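Local structure of pyruvate formate-lyase 2 (Archaeoglobus fulgidus, 2F3O) at residues A[572-576]-A[644-650]; A[590-594]-A[658-662]; A[635-640]-A[652-657]. The protein is of uncertain function but belongs to the glycyl radical enzymes, and probably acts as a lyase related to pyruvate formate-lyase and glycerol dehydratase. All coordinates share one frame; numbering follows the deposited sequence.

Contact 1: residues A[572-576]-A[644-650]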
loop_
_atom_site.group_PDB
_atom_site.type_symbol
_atom_site.label_atom_id
_atom_site.label_comp_id
_atom_site.label_asym_id
_atom_site.label_seq_id
_atom_site.Cartn_x
_atom_site.Cartn_y
_atom_site.Cartn_z
ATOM N N CYS A 572 20.028 -51.263 0.267
ATOM C CA CYS A 572 20.592 -49.953 0.554
ATOM C C CYS A 572 20.997 -49.801 2.003
ATOM O O CYS A 572 22.061 -49.250 2.292
ATOM C CB CYS A 572 19.572 -48.879 0.231
ATOM S SG CYS A 572 19.429 -48.525 -1.505
ATOM N N ARG A 573 20.147 -50.298 2.902
ATOM C CA ARG A 573 20.375 -50.191 4.345
ATOM C C ARG A 573 21.591 -51.009 4.736
ATOM O O ARG A 573 22.362 -50.639 5.628
ATOM C CB ARG A 573 19.156 -50.691 5.123
ATOM C CG ARG A 573 19.175 -50.348 6.616
ATOM C CD ARG A 573 18.036 -51.043 7.326
ATOM N NE ARG A 573 16.855 -51.065 6.471
ATOM C CZ ARG A 573 15.855 -50.191 6.558
ATOM N NH1 ARG A 573 15.888 -49.231 7.477
ATOM N NH2 ARG A 573 14.821 -50.281 5.727
ATOM N N LYS A 574 21.757 -52.117 4.022
ATOM C CA LYS A 574 22.780 -53.104 4.316
ATOM C C LYS A 574 24.035 -52.887 3.448
ATOM O O LYS A 574 24.958 -53.700 3.497
ATOM C CB LYS A 574 22.196 -54.519 4.129
ATOM C CG LYS A 574 22.433 -55.480 5.286
ATOM C CD LYS A 574 21.503 -55.205 6.467
ATOM C CE LYS A 574 22.064 -55.835 7.747
ATOM N NZ LYS A 574 23.534 -55.545 7.921
ATOM N N ASN A 575 24.047 -51.799 2.667
ATOM C CA ASN A 575 25.196 -51.383 1.845
ATOM C C ASN A 575 25.611 -52.463 0.836
ATOM O O ASN A 575 26.804 -52.702 0.618
ATOM C CB ASN A 575 26.377 -50.937 2.741
ATOM C CG ASN A 575 27.341 -49.967 2.047
ATOM O OD1 ASN A 575 27.007 -49.320 1.050
ATOM N ND2 ASN A 575 28.551 -49.871 2.584
ATOM N N PHE A 576 24.608 -53.136 0.267
ATOM C CA PHE A 576 24.775 -54.249 -0.691
ATOM C C PHE A 576 25.580 -55.471 -0.208
ATOM O O PHE A 576 26.028 -56.299 -1.016
ATOM C CB PHE A 576 25.330 -53.747 -2.023
ATOM C CG PHE A 576 24.540 -52.641 -2.616
ATOM C CD1 PHE A 576 25.113 -51.399 -2.818
ATOM C CD2 PHE A 576 23.214 -52.831 -2.953
ATOM C CE1 PHE A 576 24.382 -50.363 -3.371
ATOM C CE2 PHE A 576 22.480 -51.805 -3.499
ATOM C CZ PHE A 576 23.068 -50.568 -3.711
ATOM N N ALA A 644 23.818 -45.764 0.953
ATOM C CA ALA A 644 23.802 -46.344 -0.382
ATOM C C ALA A 644 22.426 -46.129 -0.998
ATOM O O ALA A 644 21.424 -46.176 -0.309
ATOM C CB ALA A 644 24.145 -47.809 -0.327
ATOM N N LEU A 645 22.390 -45.835 -2.286
ATOM C CA LEU A 645 21.144 -45.541 -2.976
ATOM C C LEU A 645 21.030 -46.553 -4.091
ATOM O O LEU A 645 22.053 -47.029 -4.586
ATOM C CB LEU A 645 21.205 -44.143 -3.604
ATOM C CG LEU A 645 21.678 -42.997 -2.719
ATOM C CD1 LEU A 645 21.966 -41.776 -3.593
ATOM C CD2 LEU A 645 20.678 -42.703 -1.588
ATOM N N PRO A 646 19.796 -46.861 -4.526
ATOM C CA PRO A 646 19.569 -47.836 -5.579
ATOM C C PRO A 646 20.254 -47.616 -6.934
ATOM O O PRO A 646 20.120 -48.471 -7.792
ATOM C CB PRO A 646 18.057 -47.773 -5.770
ATOM C CG PRO A 646 17.547 -47.358 -4.459
ATOM C CD PRO A 646 18.517 -46.325 -4.027
ATOM N N SER A 647 20.998 -46.528 -7.134
ATOM C CA SER A 647 21.793 -46.389 -8.358
ATOM C C SER A 647 23.058 -47.248 -8.288
ATOM O O SER A 647 23.780 -47.377 -9.278
ATOM C CB SER A 647 22.164 -44.932 -8.631
ATOM O OG SER A 647 23.170 -44.470 -7.747
ATOM N N GLY A 648 23.314 -47.823 -7.111
ATOM C CA GLY A 648 24.493 -48.651 -6.864
ATOM C C GLY A 648 25.652 -47.897 -6.236
ATOM O O GLY A 648 26.741 -48.451 -6.055
ATOM N N ARG A 649 25.425 -46.625 -5.927
ATOM C CA ARG A 649 26.407 -45.799 -5.258
ATOM C C ARG A 649 26.556 -46.364 -3.856
ATOM O O ARG A 649 25.567 -46.684 -3.208
ATOM C CB ARG A 649 25.913 -44.356 -5.208
ATOM C CG ARG A 649 26.996 -43.274 -5.098
ATOM C CD ARG A 649 26.423 -41.937 -4.584
ATOM N NE ARG A 649 26.775 -41.661 -3.194
ATOM C CZ ARG A 649 26.116 -42.119 -2.129
ATOM N NH1 ARG A 649 25.053 -42.893 -2.271
ATOM N NH2 ARG A 649 26.522 -41.807 -0.904
ATOM N N LYS A 650 27.793 -46.550 -3.412
ATOM C CA LYS A 650 28.036 -47.133 -2.091
ATOM C C LYS A 650 27.909 -46.045 -1.021
ATOM O O LYS A 650 28.224 -44.883 -1.282
ATOM C CB LYS A 650 29.432 -47.798 -2.023
ATOM C CG LYS A 650 29.620 -49.081 -2.872
ATOM C CD LYS A 650 28.950 -50.318 -2.230
ATOM C CE LYS A 650 29.816 -50.969 -1.123
ATOM N NZ LYS A 650 30.530 -52.237 -1.500
#
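The ring of F576 meets the 644-650 loop mainly with its rim. L645 O lies in the ring plane, 3.8 Å from F576 CZ, while R649 O and the CD methylene of K650 stand at other points of the edge, near that plane. A644 CB and G648 CA approach obliquely, the latter 3.9 Å from F576 CE1. Outside the two segments, the ring stacks with that of H583 and also touches L586, both on helix 580-588. The second flat group, the amide of N575, has A644 CB 3.5 Å from its OD1; K650 passes the amide at about a right angle, its CE 3.9 Å from that same OD1. The polar partner of OD1 is the backbone N of S651, just beyond the loop segment. With CG anti to the backbone N (chi1 -156°), the N575 side chain extends to the loop.

These two residues follow the C-terminus of helix 565-573, which closes in a Schellman motif: N575 leaves the helical conformation with positive phi, and the chain turns so that F576 points at the loop. The principle illustrated is that a helix terminus can supply packing groups as well as end the helix. One turn back, C572 carries SG beside its own backbone N, where it packs 3.5 Å from CD of P646. The loop answers with a tight turn in which G648 N donates to L645 O at 2.9 Å. No hydrogen bond links the two segments directly; A644 CB touches both flat groups, lying 4.0 Å from F576 CE1 as well as near the N575 amide.

Contact 2: residues A[590-594]-A[658-662]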
loop_
_atom_site.group_PDB
_atom_site.type_symbol
_atom_site.label_atom_id
_atom_site.label_comp_id
_atom_site.label_asym_id
_atom_site.label_seq_id
_atom_site.Cartn_x
_atom_site.Cartn_y
_atom_site.Cartn_z
ATOM N N PRO A 590 20.986 -48.142 -16.882
ATOM C CA PRO A 590 21.279 -46.901 -17.597
ATOM C C PRO A 590 21.555 -45.707 -16.677
ATOM O O PRO A 590 20.950 -45.582 -15.610
ATOM C CB PRO A 590 20.015 -46.679 -18.436
ATOM C CG PRO A 590 19.460 -48.034 -18.651
ATOM C CD PRO A 590 19.728 -48.752 -17.359
ATOM N N LYS A 591 22.498 -44.865 -17.095
ATOM C CA LYS A 591 22.982 -43.749 -16.289
ATOM C C LYS A 591 22.781 -42.398 -16.986
ATOM O O LYS A 591 22.812 -42.308 -18.223
ATOM C CB LYS A 591 24.467 -43.947 -15.950
ATOM C CG LYS A 591 24.783 -45.144 -15.036
ATOM C CD LYS A 591 23.847 -45.206 -13.833
ATOM C CE LYS A 591 24.059 -46.440 -12.947
ATOM N NZ LYS A 591 22.758 -46.893 -12.329
ATOM N N TYR A 592 22.546 -41.356 -16.187
ATOM C CA TYR A 592 22.507 -39.994 -16.702
ATOM C C TYR A 592 23.926 -39.657 -17.139
ATOM O O TYR A 592 24.885 -39.941 -16.425
ATOM C CB TYR A 592 21.988 -39.001 -15.638
ATOM C CG TYR A 592 22.198 -37.508 -15.949
ATOM C CD1 TYR A 592 21.400 -36.844 -16.869
ATOM C CD2 TYR A 592 23.186 -36.766 -15.304
ATOM C CE1 TYR A 592 21.583 -35.501 -17.155
ATOM C CE2 TYR A 592 23.374 -35.421 -15.577
ATOM C CZ TYR A 592 22.569 -34.793 -16.502
ATOM O OH TYR A 592 22.754 -33.455 -16.773
ATOM N N GLY A 593 24.040 -39.089 -18.336
ATOM C CA GLY A 593 25.319 -38.657 -18.869
ATOM C C GLY A 593 25.647 -39.257 -20.223
ATOM O O GLY A 593 26.680 -38.934 -20.820
ATOM N N ASN A 594 24.771 -40.127 -20.720
ATOM C CA ASN A 594 25.079 -40.903 -21.918
ATOM C C ASN A 594 24.157 -40.689 -23.128
ATOM O O ASN A 594 24.188 -41.487 -24.072
ATOM C CB ASN A 594 25.132 -42.386 -21.559
ATOM C CG ASN A 594 26.096 -42.666 -20.443
ATOM O OD1 ASN A 594 27.307 -42.690 -20.648
ATOM N ND2 ASN A 594 25.569 -42.862 -19.240
ATOM N N GLY A 658 26.755 -30.727 -9.611
ATOM C CA GLY A 658 26.017 -29.802 -10.458
ATOM C C GLY A 658 25.090 -30.557 -11.379
ATOM O O GLY A 658 24.380 -31.469 -10.958
ATOM N N VAL A 659 25.125 -30.197 -12.653
ATOM C CA VAL A 659 24.353 -30.911 -13.651
ATOM C C VAL A 659 25.258 -31.874 -14.407
ATOM O O VAL A 659 24.923 -32.329 -15.505
ATOM C CB VAL A 659 23.613 -29.952 -14.603
ATOM C CG1 VAL A 659 22.557 -29.207 -13.832
ATOM C CG2 VAL A 659 24.565 -28.973 -15.247
ATOM N N SER A 660 26.406 -32.184 -13.809
ATOM C CA SER A 660 27.345 -33.116 -14.406
ATOM C C SER A 660 27.070 -34.521 -13.858
ATOM O O SER A 660 26.746 -34.672 -12.677
ATOM C CB SER A 660 28.791 -32.673 -14.140
ATOM O OG SER A 660 29.003 -31.303 -14.449
ATOM N N PRO A 661 27.168 -35.551 -14.726
ATOM C CA PRO A 661 26.903 -36.955 -14.405
ATOM C C PRO A 661 27.769 -37.512 -13.300
ATOM O O PRO A 661 28.799 -36.922 -12.967
ATOM C CB PRO A 661 27.239 -37.683 -15.710
ATOM C CG PRO A 661 28.009 -36.733 -16.527
ATOM C CD PRO A 661 27.509 -35.392 -16.151
ATOM N N SER A 662 27.358 -38.648 -12.744
ATOM C CA SER A 662 28.153 -39.301 -11.709
ATOM C C SER A 662 29.559 -39.702 -12.202
ATOM O O SER A 662 29.816 -39.813 -13.416
ATOM C CB SER A 662 27.403 -40.500 -11.136
ATOM O OG SER A 662 26.382 -40.082 -10.254
#
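Y592 and V659 make the single hydrogen bond of this small, buried contact: the tyrosine OH donates to V659 O over 2.8 Å, approaching from a direction tilted 27° from the carbonyl plane. Seen from the ring, V659 O lies at the edge and in plane, so the phenol reaches the loop end-on. CG stands anti to the backbone N of Y592 (chi1 167°), which carries the ring along the 658-662 segment and past P661. The proline crosses the tyrosine side chain at about a right angle, with its CA 3.8 Å from Y592 CD2, and its CB also packs against the backbone, 3.8 Å from G593 CA. This is the dense part of the contact. A leucine in place of Y592 would probably leave V659 O without its hydroxyl partner and open a gap beside P661.

P661 can come this close because G593 has no side chain, a worked case of glycine in the third place of a type II beta turn, here running from K591 to N594. G593 has a positive phi of 125°; a CB on it would point toward P661 and clash with its CB, and the backbone angles themselves also call for glycine. Away from Y592, G593 and P661 the packing thins out: N594 and S662, both partly exposed, make no direct contact across the two segments. N594 instead looks back over its own turn, its ND2 donating to K591 O at 3.0 Å from above the carbonyl plane, while M665 O is a second acceptor for the same nitrogen. The Y592 side chain also touches S676 and A677 of helix 670-677 and T603 of helix 597-615, and S660, whose CB points away from the other segment, bonds through OG to T692 N.

Contact 3: residues A[635-640]-A[652-657]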
loop_
_atom_site.group_PDB
_atom_site.type_symbol
_atom_site.label_atom_id
_atom_site.label_comp_id
_atom_site.label_asym_id
_atom_site.label_seq_id
_atom_site.Cartn_x
_atom_site.Cartn_y
_atom_site.Cartn_z
ATOM N N ASN A 635 28.808 -31.858 -2.706
ATOM C CA ASN A 635 28.445 -33.159 -3.256
ATOM C C ASN A 635 29.298 -34.241 -2.628
ATOM O O ASN A 635 28.821 -35.361 -2.411
ATOM C CB ASN A 635 28.574 -33.209 -4.768
ATOM C CG ASN A 635 29.994 -33.161 -5.225
ATOM O OD1 ASN A 635 30.774 -32.329 -4.764
ATOM N ND2 ASN A 635 30.357 -34.055 -6.127
ATOM N N VAL A 636 30.543 -33.882 -2.300
ATOM C CA VAL A 636 31.433 -34.761 -1.571
ATOM C C VAL A 636 31.001 -34.831 -0.106
ATOM O O VAL A 636 30.833 -35.921 0.450
ATOM C CB VAL A 636 32.902 -34.301 -1.685
ATOM C CG1 VAL A 636 33.828 -35.194 -0.836
ATOM C CG2 VAL A 636 33.332 -34.282 -3.144
ATOM N N GLY A 637 30.798 -33.668 0.502
ATOM C CA GLY A 637 30.499 -33.593 1.920
ATOM C C GLY A 637 29.227 -34.333 2.278
ATOM O O GLY A 637 29.212 -35.100 3.253
ATOM N N PHE A 638 28.177 -34.120 1.473
ATOM C CA PHE A 638 26.884 -34.759 1.689
ATOM C C PHE A 638 27.011 -36.232 1.443
ATOM O O PHE A 638 26.373 -37.028 2.130
ATOM C CB PHE A 638 25.810 -34.238 0.738
ATOM C CG PHE A 638 25.285 -32.879 1.082
ATOM C CD1 PHE A 638 24.879 -32.012 0.076
ATOM C CD2 PHE A 638 25.195 -32.467 2.401
ATOM C CE1 PHE A 638 24.399 -30.782 0.375
ATOM C CE2 PHE A 638 24.715 -31.225 2.711
ATOM C CZ PHE A 638 24.315 -30.381 1.699
ATOM N N GLY A 639 27.827 -36.573 0.443
ATOM C CA GLY A 639 28.154 -37.954 0.102
ATOM C C GLY A 639 28.584 -38.790 1.292
ATOM O O GLY A 639 27.982 -39.830 1.536
ATOM N N PHE A 640 29.584 -38.303 2.043
ATOM C CA PHE A 640 30.062 -38.926 3.289
ATOM C C PHE A 640 28.921 -39.453 4.131
ATOM O O PHE A 640 28.962 -40.583 4.594
ATOM C CB PHE A 640 30.797 -37.934 4.202
ATOM C CG PHE A 640 32.085 -37.376 3.647
ATOM C CD1 PHE A 640 32.867 -38.097 2.753
ATOM C CD2 PHE A 640 32.546 -36.127 4.084
ATOM C CE1 PHE A 640 34.070 -37.560 2.256
ATOM C CE2 PHE A 640 33.745 -35.588 3.607
ATOM C CZ PHE A 640 34.510 -36.308 2.686
ATOM N N GLY A 652 28.663 -43.472 1.513
ATOM C CA GLY A 652 29.816 -42.659 1.882
ATOM C C GLY A 652 30.421 -41.994 0.674
ATOM O O GLY A 652 31.130 -40.997 0.794
ATOM N N GLU A 653 30.129 -42.552 -0.496
ATOM C CA GLU A 653 30.728 -42.099 -1.749
ATOM C C GLU A 653 30.132 -40.756 -2.161
ATOM O O GLU A 653 28.987 -40.473 -1.814
ATOM C CB GLU A 653 30.538 -43.158 -2.857
ATOM C CG GLU A 653 31.662 -44.221 -2.977
ATOM C CD GLU A 653 31.363 -45.317 -4.046
ATOM O OE1 GLU A 653 31.994 -46.404 -3.967
ATOM O OE2 GLU A 653 30.505 -45.108 -4.955
ATOM N N PRO A 654 30.923 -39.911 -2.865
ATOM C CA PRO A 654 30.502 -38.630 -3.434
ATOM C C PRO A 654 29.231 -38.669 -4.275
ATOM O O PRO A 654 28.938 -39.671 -4.923
ATOM C CB PRO A 654 31.669 -38.266 -4.341
ATOM C CG PRO A 654 32.820 -38.833 -3.675
ATOM C CD PRO A 654 32.358 -40.138 -3.114
ATOM N N LEU A 655 28.489 -37.569 -4.255
ATOM C CA LEU A 655 27.322 -37.419 -5.092
ATOM C C LEU A 655 27.749 -36.763 -6.398
ATOM O O LEU A 655 28.920 -36.462 -6.579
ATOM C CB LEU A 655 26.267 -36.577 -4.377
ATOM C CG LEU A 655 25.687 -37.115 -3.063
ATOM C CD1 LEU A 655 24.896 -36.020 -2.420
ATOM C CD2 LEU A 655 24.808 -38.349 -3.260
ATOM N N ASN A 656 26.825 -36.549 -7.323
ATOM C CA ASN A 656 27.236 -35.962 -8.586
ATOM C C ASN A 656 27.317 -34.443 -8.483
ATOM O O ASN A 656 26.561 -33.834 -7.725
ATOM C CB ASN A 656 26.322 -36.396 -9.729
ATOM C CG ASN A 656 24.984 -35.730 -9.684
ATOM O OD1 ASN A 656 24.094 -36.144 -8.929
ATOM N ND2 ASN A 656 24.806 -34.705 -10.518
ATOM N N PRO A 657 28.252 -33.825 -9.227
ATOM C CA PRO A 657 28.445 -32.395 -9.072
ATOM C C PRO A 657 27.701 -31.526 -10.103
ATOM O O PRO A 657 28.000 -31.568 -11.310
ATOM C CB PRO A 657 29.963 -32.245 -9.227
ATOM C CG PRO A 657 30.396 -33.445 -10.058
ATOM C CD PRO A 657 29.214 -34.380 -10.191
HETATM O O HOH W 1 32.245 -38.203 -0.378
#
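N635 grips L655 at both backbone polar atoms. Its CG sits between its own backbone N and carbonyl carbon (chi1 70°), the crowded position, and this bends the amide over to the loop. From there ND2 donates to L655 O at 2.8 Å, sitting well above that carbonyl plane. In return L655 N donates to N635 O at 2.9 Å with an angle of 167°. N635 O accepts G639 N as well, the two donors coming from opposite faces of its plane. CB of P657 packs obliquely against the amide, 3.6 Å from ND2.

L655 holds CG beside its backbone N (chi1 -62°), a setting that brings CD1 to within 3.7 Å of F638 CB, while the F638 ring turns away toward V543 and N445 of the neighbouring strands. G639, lacking a side chain, lets the loop backbone pass close by, its CA 4.3 Å from P654 CA. At F640, G652 CA makes a CH...O contact to the carbonyl O at 3.5 Å, and one water donates to both V636 O and G652 O.

One backbone and one side-chain bond from N635 thus satisfy both N and O of L655 in a buried contact, which probably helps set the position of the loop against the helix.

Overall arrangement
Along the chain the segments come in the order 572-576, 590-594, 635-640, 644-650, 652-657 and 658-662, so one loop between helices 634-640 and 670-677 supplies a partner to every contact. Contacts 1 and 3 have centres 13 Å apart, contacts 2 and 3 14 Å, and contacts 1 and 2 18 Å. R649 packs from contact 1 onto P654 and L655 of contact 3, K591 NZ of contact 2 probably hydrogen-bonds S647 O of contact 1, and S662 and P661 lean on N656. Helix 545-560 borders all three. The loop thus packs against helices 565-573, 634-640 and 545-560, in the chain region leading toward the glycyl radical predicted at G752, not present in this structure.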